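Local coordinates for protein BauA (Acinetobacter baumannii, PDB 6HCP) that serves as the ferric preacinetobactin receptor, a TonB-dependent outer-membrane transporter through which the bacterium takes up iron, at residues 40-45 against 574-579; 104-109 against 138-143; 565-570 against 579-584. All blocks are in the same frame, centred on the assembly; numbering follows the deposited sequence.

In the fold
From the N terminus, residues 40-45 lie first, in a loop before the strand 46-48. Contact 2 is the next to open and close: 104-109 meets 138-143 after a short excursion within the plug. It is nested inside the very long loop that contact 1 closes when 40-45 meets 574-579. Contact 3 opens at 565-570, before contact 1 has closed, and closes at 579-584 after it, so the two cross; they share G579 and the strand 575-590. Contact 1 joins the N-terminal loop to the barrel wall, contact 2 is internal to the plug, and contact 3 pairs two wall strands. G108 and R107 of contact 2 also pack on L584 of contact 3.

Contact 1: residues 40-45 against 574-579. With EDO (1,2-ethanediol), chain U; EDO (1,2-ethanediol), chain I; EDO (1,2-ethanediol), chain H.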
loop_
_atom_site.group_PDB
_atom_site.type_symbol
_atom_site.label_atom_id
_atom_site.label_comp_id
_atom_site.label_asym_id
_atom_site.label_seq_id
_atom_site.Cartn_x
_atom_site.Cartn_y
_atom_site.Cartn_z
ATOM N N GLY A 40 -2.094 31.197 -5.852
ATOM C CA GLY A 40 -1.898 29.897 -5.236
ATOM C C GLY A 40 -1.661 29.978 -3.739
ATOM O O GLY A 40 -1.880 29.005 -3.030
ATOM N N GLY A 41 -1.057 31.076 -3.274
ATOM C CA GLY A 41 -0.845 31.304 -1.857
ATOM C C GLY A 41 0.375 30.571 -1.283
ATOM O O GLY A 41 0.625 30.668 -0.083
ATOM N N GLN A 42 1.169 29.908 -2.132
ATOM C CA GLN A 42 2.241 29.039 -1.604
ATOM C C GLN A 42 3.637 29.661 -1.780
ATOM O O GLN A 42 4.575 29.253 -1.088
ATOM C CB GLN A 42 2.098 27.653 -2.222
ATOM C CG GLN A 42 0.877 26.940 -1.639
ATOM C CD GLN A 42 0.554 25.664 -2.363
ATOM O OE1 GLN A 42 0.950 25.508 -3.517
ATOM N NE2 GLN A 42 -0.031 24.711 -1.630
ATOM N N VAL A 43 3.738 30.671 -2.634
ATOM C CA VAL A 43 4.976 31.366 -2.925
ATOM C C VAL A 43 4.723 32.870 -2.807
ATOM O O VAL A 43 3.627 33.357 -3.138
ATOM C CB VAL A 43 5.440 30.966 -4.331
ATOM C CG1 VAL A 43 6.461 31.929 -4.913
ATOM C CG2 VAL A 43 5.963 29.536 -4.328
ATOM N N ALA A 44 5.728 33.603 -2.339
ATOM C CA ALA A 44 5.648 35.070 -2.200
ATOM C C ALA A 44 6.301 35.748 -3.407
ATOM O O ALA A 44 7.049 35.138 -4.161
ATOM C CB ALA A 44 6.287 35.487 -0.902
ATOM N N THR A 45 6.013 37.043 -3.583
ATOM C CA THR A 45 6.407 37.745 -4.794
ATOM C C THR A 45 7.745 38.468 -4.606
ATOM O O THR A 45 8.253 39.056 -5.549
ATOM C CB THR A 45 5.329 38.753 -5.215
ATOM O OG1 THR A 45 5.064 39.558 -4.067
ATOM C CG2 THR A 45 4.054 38.083 -5.675
ATOM N N HIS A 574 -8.125 26.813 -10.168
ATOM C CA HIS A 574 -8.297 25.664 -9.285
ATOM C C HIS A 574 -7.119 24.682 -9.378
ATOM O O HIS A 574 -7.216 23.586 -8.844
ATOM C CB HIS A 574 -9.625 24.943 -9.575
ATOM C CG HIS A 574 -10.813 25.842 -9.505
ATOM N ND1 HIS A 574 -11.039 26.678 -8.422
ATOM C CD2 HIS A 574 -11.735 26.156 -10.441
ATOM C CE1 HIS A 574 -12.119 27.399 -8.661
ATOM N NE2 HIS A 574 -12.567 27.085 -9.891
ATOM N N VAL A 575 -6.050 25.064 -10.077
ATOM C CA VAL A 575 -4.853 24.235 -10.192
ATOM C C VAL A 575 -3.633 25.046 -9.740
ATOM O O VAL A 575 -3.443 26.196 -10.154
ATOM C CB VAL A 575 -4.662 23.730 -11.631
ATOM C CG1 VAL A 575 -3.359 22.956 -11.805
ATOM C CG2 VAL A 575 -5.847 22.875 -12.069
ATOM N N ARG A 576 -2.753 24.375 -8.997
ATOM C CA ARG A 576 -1.449 24.906 -8.660
ATOM C C ARG A 576 -0.382 23.918 -9.135
ATOM O O ARG A 576 -0.567 22.716 -9.040
ATOM C CB ARG A 576 -1.370 25.165 -7.156
ATOM C CG ARG A 576 -2.314 26.267 -6.691
ATOM C CD ARG A 576 -2.351 26.409 -5.196
ATOM N NE ARG A 576 -2.967 25.278 -4.551
ATOM C CZ ARG A 576 -4.279 25.048 -4.509
ATOM N NH1 ARG A 576 -4.720 23.914 -4.009
ATOM N NH2 ARG A 576 -5.138 25.908 -5.023
ATOM N N LEU A 577 0.727 24.459 -9.639
ATOM C CA LEU A 577 1.820 23.672 -10.174
ATOM C C LEU A 577 3.144 24.350 -9.815
ATOM O O LEU A 577 3.320 25.533 -10.135
ATOM C CB LEU A 577 1.647 23.644 -11.687
ATOM C CG LEU A 577 2.510 22.655 -12.448
ATOM C CD1 LEU A 577 2.233 21.234 -11.977
ATOM C CD2 LEU A 577 2.221 22.796 -13.933
ATOM N N MET A 578 4.068 23.581 -9.221
ATOM C CA MET A 578 5.427 24.039 -8.850
ATOM C C MET A 578 6.426 22.928 -9.205
ATOM O O MET A 578 6.185 21.752 -8.914
ATOM C CB MET A 578 5.545 24.310 -7.344
ATOM C CG MET A 578 4.769 25.513 -6.843
ATOM S SD MET A 578 4.570 25.499 -5.027
ATOM C CE MET A 578 6.281 25.503 -4.497
ATOM N N GLY A 579 7.542 23.295 -9.836
ATOM C CA GLY A 579 8.581 22.341 -10.113
ATOM C C GLY A 579 9.508 22.821 -11.197
ATOM O O GLY A 579 9.641 24.021 -11.440
HETATM C C1 EDO U . 1.558 27.999 -6.126
HETATM O O1 EDO U . 2.579 27.216 -6.783
HETATM C C2 EDO U . 2.199 29.323 -5.719
HETATM O O2 EDO U . 1.435 29.967 -4.730
HETATM C C1 EDO I . 1.632 23.385 -6.012
HETATM O O1 EDO I . 2.020 24.724 -5.533
HETATM C C2 EDO I . 2.570 22.273 -5.546
HETATM O O2 EDO I . 2.432 21.947 -4.170
HETATM C C1 EDO H . 10.532 35.550 -4.889
HETATM O O1 EDO H . 11.075 36.523 -5.800
HETATM C C2 EDO H . 9.798 34.448 -5.655
HETATM O O2 EDO H . 9.308 33.449 -4.725
#
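Q42 N and, more weakly, V43 N both donate to O2 of a 1,2-ethanediol, probably from the crystallisation liquor, that lies between the two segments; the bond from Q42 N to this O2 is 2.6 Å long, with 157° at the hydrogen. Q42 and R576 meet directly without bonding: the side chains cross at about a right angle, amide and guanidinium planes are 87° apart, and Q42 OE1 lies 3.8 Å from R576 CD, near the guanidinium plane at its edge. The R576 chain bends at chi3 (-68°), which turns NE out of line with the methylenes, while CD rests 3.4 Å from G40 O. Acids outside the two segments fix both polar ends: E614 OE1 takes a salt bridge from R576 NE and a weak hydrogen bond from Q42 NE2, D616 pairs with R576 NH1, and D74 accepts a hydrogen bond from Q42 NE2. R576 and M578 point toward the loop and L577 away from it, the alternation of a beta strand, here in a barrel wall whose inner side meets the N-terminal loop near the periplasmic end, as in TonB-dependent receptors.

Contact 2: residues 104-109 against 138-143; sequences YYIRGY and VEVLKG
I106 CA is 6.5 Å from K142 CA, and R107 CA is about as far from G143 CA, too wide for sheet pairing here between residues 104-109 and the end of strand 135-142. Residues 104-109 hold a tight hairpin, a type I' turn from I106 to Y109, with R107 and G108 at positive phi (51° and 79°). It is closed by backbone bonds I106 N to Y109 O, 2.9 Å, and Y109 N to I106 O, 3.0 Å. What crosses is side-chain packing, I106 and R107 turning their side chains toward K142 and G143. I106 meets K142 at about a right angle, its CG2 resting 4.0 Å from K142 CG, and its CD1 extends toward V140 CG1. R107 also crosses K142 nearly perpendicularly. Its chain is extended from CG to NE, which brings NE over to the strand end, where K142 CB sits 3.6 Å above the guanidinium plane, offset toward the rim. K142 O lies over a face as well, 3.6 Å from R107 NH1. The charged tips then part: R107 NH2 makes salt bridges with E564 and E514, and K142 NZ with D88, pairings that would offset the like charges of R107 NH2 and K142 NZ, 6.5 Å apart. All five touching residues are buried. Helix 81-84 packs on this part of the plug through I84, which touches Y104, V138 and V140, while the barrel strands 524-541 and 549-569 receive R107, Y109 and K142.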
loop_
_atom_site.group_PDB
_atom_site.type_symbol
_atom_site.label_atom_id
_atom_site.label_comp_id
_atom_site.label_asym_id
_atom_site.label_seq_id
_atom_site.Cartn_x
_atom_site.Cartn_y
_atom_site.Cartn_z
ATOM N N TYR A 104 21.359 19.035 2.466
ATOM C CA TYR A 104 20.951 19.407 1.119
ATOM C C TYR A 104 22.070 20.176 0.393
ATOM O O TYR A 104 22.974 20.728 0.994
ATOM C CB TYR A 104 19.661 20.236 1.132
ATOM C CG TYR A 104 19.661 21.408 2.077
ATOM C CD1 TYR A 104 20.113 22.657 1.685
ATOM C CD2 TYR A 104 19.152 21.290 3.358
ATOM C CE1 TYR A 104 20.194 23.712 2.580
ATOM C CE2 TYR A 104 19.182 22.353 4.248
ATOM C CZ TYR A 104 19.707 23.568 3.866
ATOM O OH TYR A 104 19.757 24.608 4.768
ATOM N N TYR A 105 22.033 20.055 -0.931
ATOM C CA TYR A 105 22.877 20.747 -1.866
ATOM C C TYR A 105 22.018 21.748 -2.644
ATOM O O TYR A 105 20.858 21.458 -2.966
ATOM C CB TYR A 105 23.510 19.763 -2.849
ATOM C CG TYR A 105 24.433 18.744 -2.241
ATOM C CD1 TYR A 105 23.936 17.624 -1.598
ATOM C CD2 TYR A 105 25.795 18.799 -2.482
ATOM C CE1 TYR A 105 24.776 16.660 -1.072
ATOM C CE2 TYR A 105 26.661 17.889 -1.895
ATOM C CZ TYR A 105 26.150 16.785 -1.243
ATOM O OH TYR A 105 27.004 15.867 -0.728
ATOM N N ILE A 106 22.616 22.887 -2.998
ATOM C CA ILE A 106 22.013 23.868 -3.888
ATOM C C ILE A 106 22.999 24.113 -5.041
ATOM O O ILE A 106 24.189 24.330 -4.799
ATOM C CB ILE A 106 21.671 25.167 -3.120
ATOM C CG1 ILE A 106 20.800 24.887 -1.885
ATOM C CG2 ILE A 106 21.015 26.164 -4.053
ATOM C CD1 ILE A 106 20.512 26.089 -1.023
ATOM N N ARG A 107 22.507 24.007 -6.283
ATOM C CA ARG A 107 23.331 24.118 -7.482
ATOM C C ARG A 107 24.549 23.190 -7.377
ATOM O O ARG A 107 25.636 23.498 -7.892
ATOM C CB ARG A 107 23.752 25.571 -7.712
ATOM C CG ARG A 107 22.609 26.425 -8.232
ATOM C CD ARG A 107 23.039 27.769 -8.790
ATOM N NE ARG A 107 21.912 28.427 -9.417
ATOM C CZ ARG A 107 21.911 29.670 -9.882
ATOM N NH1 ARG A 107 22.912 30.496 -9.595
ATOM N NH2 ARG A 107 20.837 30.105 -10.517
ATOM N N GLY A 108 24.341 22.031 -6.744
ATOM C CA GLY A 108 25.310 20.960 -6.722
ATOM C C GLY A 108 26.434 21.154 -5.723
ATOM O O GLY A 108 27.393 20.372 -5.730
ATOM N N TYR A 109 26.320 22.151 -4.843
ATOM C CA TYR A 109 27.267 22.360 -3.764
ATOM C C TYR A 109 26.551 22.293 -2.411
ATOM O O TYR A 109 25.425 22.760 -2.280
ATOM C CB TYR A 109 27.929 23.735 -3.870
ATOM C CG TYR A 109 28.952 23.841 -4.970
ATOM C CD1 TYR A 109 30.120 23.108 -4.936
ATOM C CD2 TYR A 109 28.717 24.654 -6.064
ATOM C CE1 TYR A 109 31.062 23.218 -5.941
ATOM C CE2 TYR A 109 29.629 24.738 -7.100
ATOM C CZ TYR A 109 30.822 24.050 -7.014
ATOM O OH TYR A 109 31.766 24.199 -7.989
ATOM N N VAL A 138 10.034 30.962 3.971
ATOM C CA VAL A 138 11.309 30.283 3.825
ATOM C C VAL A 138 11.841 30.616 2.439
ATOM O O VAL A 138 11.218 30.243 1.448
ATOM C CB VAL A 138 11.163 28.763 4.004
ATOM C CG1 VAL A 138 12.461 28.049 3.628
ATOM C CG2 VAL A 138 10.742 28.405 5.411
ATOM N N GLU A 139 12.911 31.424 2.391
ATOM C CA GLU A 139 13.417 31.991 1.186
ATOM C C GLU A 139 14.731 31.299 0.792
ATOM O O GLU A 139 15.558 30.955 1.639
ATOM C CB GLU A 139 13.698 33.492 1.361
ATOM C CG GLU A 139 12.541 34.294 1.914
ATOM C CD GLU A 139 12.849 35.771 2.081
ATOM O OE1 GLU A 139 14.069 36.146 2.065
ATOM O OE2 GLU A 139 11.875 36.554 2.165
ATOM N N VAL A 140 14.919 31.122 -0.511
ATOM C CA VAL A 140 16.133 30.537 -1.057
ATOM C C VAL A 140 16.675 31.486 -2.120
ATOM O O VAL A 140 15.953 31.911 -3.037
ATOM C CB VAL A 140 15.911 29.137 -1.662
ATOM C CG1 VAL A 140 17.226 28.539 -2.164
ATOM C CG2 VAL A 140 15.250 28.191 -0.686
ATOM N N LEU A 141 17.981 31.752 -2.031
ATOM C CA LEU A 141 18.721 32.428 -3.091
ATOM C C LEU A 141 19.803 31.462 -3.566
ATOM O O LEU A 141 20.591 30.989 -2.757
ATOM C CB LEU A 141 19.336 33.723 -2.560
ATOM C CG LEU A 141 20.056 34.555 -3.632
ATOM C CD1 LEU A 141 19.970 36.034 -3.318
ATOM C CD2 LEU A 141 21.499 34.122 -3.791
ATOM N N LYS A 142 19.767 31.109 -4.846
ATOM C CA LYS A 142 20.606 30.057 -5.366
ATOM C C LYS A 142 21.964 30.625 -5.778
ATOM O O LYS A 142 22.077 31.719 -6.340
ATOM C CB LYS A 142 19.923 29.325 -6.524
ATOM C CG LYS A 142 18.631 28.630 -6.099
ATOM C CD LYS A 142 17.868 28.010 -7.229
ATOM C CE LYS A 142 16.393 27.851 -6.908
ATOM N NZ LYS A 142 15.731 27.016 -7.924
ATOM N N GLY A 143 22.997 29.842 -5.470
ATOM C CA GLY A 143 24.389 30.198 -5.761
ATOM C C GLY A 143 24.994 31.032 -4.642
ATOM O O GLY A 143 24.322 31.410 -3.683
#

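Contact 3: residues 565-570 against 579-584. With C8E ((hydroxyethyloxy)tri(ethyloxy)octane), chain B; EDO (1,2-ethanediol), chain U.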
loop_
_atom_site.group_PDB
_atom_site.type_symbol
_atom_site.label_atom_id
_atom_site.label_comp_id
_atom_site.label_asym_id
_atom_site.label_seq_id
_atom_site.Cartn_x
_atom_site.Cartn_y
_atom_site.Cartn_z
ATOM N N TRP A 565 15.211 25.093 -15.401
ATOM C CA TRP A 565 13.912 25.615 -15.765
ATOM C C TRP A 565 12.942 25.308 -14.633
ATOM O O TRP A 565 12.787 24.150 -14.277
ATOM C CB TRP A 565 13.410 25.024 -17.091
ATOM C CG TRP A 565 11.990 25.387 -17.392
ATOM C CD1 TRP A 565 11.383 26.594 -17.183
ATOM C CD2 TRP A 565 10.979 24.530 -17.949
ATOM N NE1 TRP A 565 10.058 26.529 -17.529
ATOM C CE2 TRP A 565 9.790 25.284 -18.028
ATOM C CE3 TRP A 565 10.962 23.207 -18.404
ATOM C CZ2 TRP A 565 8.597 24.750 -18.523
ATOM C CZ3 TRP A 565 9.777 22.669 -18.856
ATOM C CH2 TRP A 565 8.613 23.437 -18.926
ATOM N N SER A 566 12.399 26.346 -13.992
ATOM C CA SER A 566 11.441 26.116 -12.924
ATOM C C SER A 566 10.246 27.064 -13.063
ATOM O O SER A 566 10.272 28.012 -13.851
ATOM C CB SER A 566 12.082 26.219 -11.568
ATOM O OG SER A 566 12.642 27.491 -11.396
ATOM N N PHE A 567 9.182 26.761 -12.321
ATOM C CA PHE A 567 7.923 27.492 -12.459
ATOM C C PHE A 567 7.129 27.339 -11.174
ATOM O O PHE A 567 7.346 26.401 -10.389
ATOM C CB PHE A 567 7.143 26.995 -13.681
ATOM C CG PHE A 567 7.149 25.499 -13.858
ATOM C CD1 PHE A 567 6.330 24.698 -13.085
ATOM C CD2 PHE A 567 8.064 24.888 -14.700
ATOM C CE1 PHE A 567 6.404 23.319 -13.179
ATOM C CE2 PHE A 567 8.121 23.507 -14.801
ATOM C CZ PHE A 567 7.310 22.728 -14.018
ATOM N N PHE A 568 6.199 28.278 -10.956
ATOM C CA PHE A 568 5.307 28.193 -9.819
ATOM C C PHE A 568 4.031 28.978 -10.128
ATOM O O PHE A 568 4.021 29.849 -11.007
ATOM C CB PHE A 568 5.973 28.738 -8.555
ATOM C CG PHE A 568 6.494 30.148 -8.672
ATOM C CD1 PHE A 568 5.637 31.233 -8.546
ATOM C CD2 PHE A 568 7.841 30.393 -8.887
ATOM C CE1 PHE A 568 6.115 32.531 -8.603
ATOM C CE2 PHE A 568 8.323 31.697 -8.942
ATOM C CZ PHE A 568 7.453 32.764 -8.835
ATOM N N GLY A 569 2.993 28.693 -9.351
ATOM C CA GLY A 569 1.760 29.461 -9.411
ATOM C C GLY A 569 0.587 28.606 -9.839
ATOM O O GLY A 569 0.505 27.420 -9.507
ATOM N N SER A 570 -0.361 29.257 -10.513
ATOM C CA SER A 570 -1.622 28.659 -10.895
ATOM C C SER A 570 -1.790 28.819 -12.398
ATOM O O SER A 570 -2.018 29.918 -12.880
ATOM C CB SER A 570 -2.770 29.281 -10.142
ATOM O OG SER A 570 -3.998 28.823 -10.679
ATOM N N GLY A 579 7.542 23.295 -9.836
ATOM C CA GLY A 579 8.581 22.341 -10.113
ATOM C C GLY A 579 9.508 22.821 -11.197
ATOM O O GLY A 579 9.641 24.021 -11.440
ATOM N N GLY A 580 10.190 21.870 -11.817
ATOM C CA GLY A 580 11.144 22.180 -12.844
ATOM C C GLY A 580 12.062 21.017 -13.161
ATOM O O GLY A 580 11.916 19.883 -12.639
ATOM N N PHE A 581 13.019 21.328 -14.026
ATOM C CA PHE A 581 14.007 20.399 -14.560
ATOM C C PHE A 581 15.377 21.075 -14.474
ATOM O O PHE A 581 15.504 22.274 -14.738
ATOM C CB PHE A 581 13.710 20.045 -16.022
ATOM C CG PHE A 581 12.308 19.541 -16.257
ATOM C CD1 PHE A 581 11.245 20.424 -16.379
ATOM C CD2 PHE A 581 12.036 18.180 -16.282
ATOM C CE1 PHE A 581 9.940 19.957 -16.483
ATOM C CE2 PHE A 581 10.740 17.717 -16.470
ATOM C CZ PHE A 581 9.689 18.603 -16.506
ATOM N N THR A 582 16.394 20.298 -14.094
ATOM C CA THR A 582 17.761 20.788 -14.133
ATOM C C THR A 582 18.695 19.752 -14.754
ATOM O O THR A 582 18.475 18.555 -14.638
ATOM C CB THR A 582 18.296 21.108 -12.739
ATOM O OG1 THR A 582 18.061 19.922 -11.967
ATOM C CG2 THR A 582 17.674 22.349 -12.139
ATOM N N TYR A 583 19.697 20.263 -15.473
ATOM C CA TYR A 583 20.878 19.521 -15.851
ATOM C C TYR A 583 22.087 20.162 -15.161
ATOM O O TYR A 583 22.258 21.382 -15.206
ATOM C CB TYR A 583 21.105 19.541 -17.367
ATOM C CG TYR A 583 22.422 18.929 -17.784
ATOM C CD1 TYR A 583 22.638 17.557 -17.691
ATOM C CD2 TYR A 583 23.508 19.732 -18.126
ATOM C CE1 TYR A 583 23.893 17.005 -17.912
ATOM C CE2 TYR A 583 24.757 19.192 -18.393
ATOM C CZ TYR A 583 24.951 17.825 -18.285
ATOM O OH TYR A 583 26.178 17.299 -18.582
ATOM N N LEU A 584 22.861 19.334 -14.465
ATOM C CA LEU A 584 24.050 19.764 -13.748
ATOM C C LEU A 584 25.242 18.939 -14.226
ATOM O O LEU A 584 25.152 17.705 -14.318
ATOM C CB LEU A 584 23.794 19.550 -12.256
ATOM C CG LEU A 584 24.977 19.789 -11.330
ATOM C CD1 LEU A 584 25.256 21.278 -11.222
ATOM C CD2 LEU A 584 24.701 19.198 -9.962
HETATM C C1 C8E B . 16.268 23.064 -18.975
HETATM C C2 C8E B . 15.986 21.629 -19.341
HETATM C C3 C8E B . 16.690 20.651 -18.405
HETATM C C4 C8E B . 16.315 19.217 -18.779
HETATM C C5 C8E B . 16.844 18.193 -17.781
HETATM C C6 C8E B . 16.041 16.895 -17.830
HETATM C C7 C8E B . 16.368 16.004 -16.636
HETATM C C8 C8E B . 15.296 14.937 -16.363
HETATM O O9 C8E B . 15.867 13.747 -15.831
HETATM C C10 C8E B . 15.186 13.107 -14.742
HETATM C C11 C8E B . 15.934 11.877 -14.254
HETATM O O12 C8E B . 15.462 10.647 -14.811
HETATM C C13 C8E B . 16.506 9.932 -15.539
HETATM C C14 C8E B . 16.935 8.604 -14.873
HETATM O O15 C8E B . 18.342 8.229 -15.008
HETATM C C16 C8E B . 18.763 7.185 -14.067
HETATM C C17 C8E B . 20.275 6.796 -14.073
HETATM O O18 C8E B . 20.404 5.583 -13.261
HETATM C C1 EDO U . 1.558 27.999 -6.126
HETATM O O1 EDO U . 2.579 27.216 -6.783
HETATM C C2 EDO U . 2.199 29.323 -5.719
HETATM O O2 EDO U . 1.435 29.967 -4.730
#
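W565 and F581 form an antiparallel hydrogen-bonded pair in which each backbone N-H meets the other residue's carbonyl. W565 N reaches F581 O at 2.9 Å and almost straight (175° at the hydrogen); F581 N reaches W565 O at 2.8 Å. F567 and G579 repeat the pattern, F567 N donating to G579 O at 2.9 Å and G579 N returning a longer bond to F567 O. G579 O has a further neighbour in S566 CA, a CA-H...O contact of 3.1 Å. Between these pairs, S566 and G580 face each other as a non-hydrogen-bonded pair; their backbones bond outward instead, S566 to T527 and G580 to K610. T582 OG1 is taken by P89 O of the plug, and G569 N by a 1,2-ethanediol.

The aromatic face is organised by packing instead. F567 CG stands between its own N and carbonyl carbon (chi1 42°), which tips the ring over the glycine across the strands, and G579 O ends 3.5 Å above the ring plane, over its centre. This resembles the aromatic rescue of glycine known from antiparallel sheets. W565 offers one ring face to F567 CD2, while its NE1, in the F567 ring plane at the edge, is hydrogen-bonded to H526 ND1. F581 runs beside W565, planes 19° apart but slid so that they barely overlap, with W565 CE3 3.5 Å from F581 CD1. A detergent alkyl chain lies against CB of both residues. Peptide polarity is thus spent along the ladder, and aromatic rings form the side facing apolar chains, as suits a membrane-facing barrel wall.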